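Endonuclease/exonuclease/phosphatase (Leptotrichia buccalis C-1013-b, PDB 3TEB) probably acts as a magnesium-dependent nuclease of the endonuclease/exonuclease/phosphatase family, with a DNase I-like fold. Local coordinates at residues L7-A13 with I38-N44. Numbering follows the deposited sequence.
Sequences LTVNVHA and IAMQEVN. With MG (magnesium ion), chain C.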
# COMPACT_ATOMS: atom_id res chain seq x y z
N LEU A 7 -5.78 2.64 -5.45
CA LEU A 7 -6.02 1.37 -4.77
C LEU A 7 -4.84 1.00 -3.87
O LEU A 7 -3.68 1.19 -4.24
CB LEU A 7 -6.24 0.26 -5.80
CG LEU A 7 -6.08 -1.21 -5.40
CD1 LEU A 7 -7.24 -1.68 -4.56
CD2 LEU A 7 -5.96 -2.05 -6.63
N THR A 8 -5.14 0.49 -2.67
CA THR A 8 -4.10 -0.04 -1.78
C THR A 8 -4.48 -1.44 -1.30
O THR A 8 -5.63 -1.68 -0.93
CB THR A 8 -3.79 0.88 -0.56
OG1 THR A 8 -2.71 0.33 0.20
CG2 THR A 8 -5.01 1.01 0.36
N VAL A 9 -3.53 -2.36 -1.29
CA VAL A 9 -3.84 -3.74 -0.95
C VAL A 9 -2.62 -4.48 -0.42
O VAL A 9 -1.56 -4.51 -1.06
CB VAL A 9 -4.55 -4.47 -2.13
CG1 VAL A 9 -3.75 -4.38 -3.41
CG2 VAL A 9 -4.83 -5.89 -1.79
N ASN A 10 -2.76 -5.03 0.78
CA ASN A 10 -1.76 -5.92 1.36
C ASN A 10 -1.96 -7.27 0.70
O ASN A 10 -3.00 -7.89 0.89
CB ASN A 10 -1.97 -6.03 2.86
CG ASN A 10 -1.00 -6.98 3.53
OD1 ASN A 10 -0.74 -8.08 3.04
ND2 ASN A 10 -0.46 -6.55 4.68
N VAL A 11 -1.00 -7.72 -0.10
CA VAL A 11 -1.32 -8.84 -1.00
C VAL A 11 -0.98 -10.22 -0.47
O VAL A 11 -1.26 -11.23 -1.12
CB VAL A 11 -0.72 -8.64 -2.41
CG1 VAL A 11 -1.57 -7.64 -3.19
CG2 VAL A 11 0.75 -8.23 -2.34
N HIS A 12 -0.38 -10.24 0.72
CA HIS A 12 0.05 -11.46 1.37
C HIS A 12 0.73 -12.37 0.34
O HIS A 12 0.40 -13.55 0.22
CB HIS A 12 -1.16 -12.14 2.03
CG HIS A 12 -0.82 -13.07 3.16
ND1 HIS A 12 -1.48 -14.26 3.36
CD2 HIS A 12 0.11 -12.98 4.14
CE1 HIS A 12 -0.98 -14.87 4.43
NE2 HIS A 12 -0.01 -14.11 4.91
N ALA A 13 1.67 -11.81 -0.42
CA ALA A 13 2.25 -12.47 -1.59
C ALA A 13 2.84 -13.87 -1.37
O ALA A 13 3.76 -14.04 -0.56
CB ALA A 13 3.30 -11.57 -2.19
N ILE A 38 -1.34 2.02 -7.78
CA ILE A 38 -1.59 0.88 -6.90
C ILE A 38 -0.49 0.78 -5.86
O ILE A 38 0.69 0.72 -6.20
CB ILE A 38 -1.67 -0.43 -7.67
CG1 ILE A 38 -2.85 -0.42 -8.65
CG2 ILE A 38 -1.82 -1.60 -6.70
CD1 ILE A 38 -2.47 -0.10 -10.07
N ALA A 39 -0.87 0.79 -4.58
CA ALA A 39 0.10 0.62 -3.50
C ALA A 39 -0.05 -0.78 -2.92
O ALA A 39 -1.15 -1.22 -2.62
CB ALA A 39 -0.09 1.69 -2.43
N MSE A 40 1.06 -1.50 -2.78
CA MSE A 40 1.03 -2.89 -2.33
C MSE A 40 2.01 -3.14 -1.20
O MSE A 40 3.15 -2.63 -1.22
CB MSE A 40 1.34 -3.82 -3.48
CG MSE A 40 0.21 -3.95 -4.44
SE MSE A 40 0.71 -5.12 -5.91
CE MSE A 40 2.07 -3.97 -6.71
N GLN A 41 1.56 -3.92 -0.21
CA GLN A 41 2.40 -4.34 0.90
C GLN A 41 2.48 -5.86 0.96
O GLN A 41 1.69 -6.57 0.33
CB GLN A 41 1.88 -3.79 2.22
CG GLN A 41 1.63 -2.29 2.23
CD GLN A 41 0.34 -1.90 1.54
OE1 GLN A 41 -0.69 -2.58 1.69
NE2 GLN A 41 0.37 -0.82 0.77
N GLU A 42 3.44 -6.35 1.75
CA GLU A 42 3.72 -7.79 1.85
C GLU A 42 3.91 -8.35 0.43
O GLU A 42 3.28 -9.32 0.04
CB GLU A 42 2.66 -8.57 2.70
CG GLU A 42 2.54 -8.16 4.20
CD GLU A 42 1.85 -9.23 5.11
OE1 GLU A 42 2.40 -10.35 5.28
OE2 GLU A 42 0.77 -8.96 5.69
N VAL A 43 4.75 -7.70 -0.36
CA VAL A 43 5.09 -8.17 -1.69
C VAL A 43 6.38 -8.97 -1.56
O VAL A 43 7.39 -8.42 -1.12
CB VAL A 43 5.32 -6.99 -2.67
CG1 VAL A 43 5.88 -7.48 -3.98
CG2 VAL A 43 4.02 -6.26 -2.91
N ASN A 44 6.34 -10.25 -1.92
CA ASN A 44 7.46 -11.16 -1.65
C ASN A 44 8.15 -11.68 -2.89
O ASN A 44 7.55 -11.78 -3.97
CB ASN A 44 7.01 -12.36 -0.79
CG ASN A 44 6.36 -11.95 0.53
OD1 ASN A 44 6.92 -11.16 1.29
ND2 ASN A 44 5.19 -12.51 0.81
MG MG C . -0.08 -10.23 6.62
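The amide of Asn10 and the carboxylate of Glu42 stand nearly perpendicular, their planes 83° apart. Asn10 ND2 donates to Glu42 OE2 over 2.9 Å, close to its own amide plane. Glu42 OE2 accepts on its anti lone pair, the one pointing away from OE1. The same OE2 binds magnesium at 1.8 Å. Glu42 OE1 lies instead in the plane of the His12 ring, at its edge, 3.7 Å from CD2. His12 ND1 is hydrogen-bonded to Glu16 OE2. With CG anti to the backbone N (chi1 178°), Asn10 OD1 can accept from His12 N, two residues on, in an Asx turn. Replacing Asn10 by an alanine would probably leave the metal-bound carboxylate without this second-shell donor and the turn without its acceptor. The strands are parallel, joined by Ala39 N to Leu7 O (2.9 Å), Val9 N to Ala39 O and Gln41 N to Val9 O. Val11 N to Gln41 O continues the pairing just past strand 4-10. On the face carrying Leu7, Val9, Ile38 and Met40, Val9 CG1 meets Met40 CG at 4.1 Å. Strands 4-10 and 37-46 form a beta-alpha-beta unit with crossover helix 19-33. Strand 37-46 lies between strands 4-10 and 91-99, and helix 61-69 covers Val11, Ala13, Met40 and Val43.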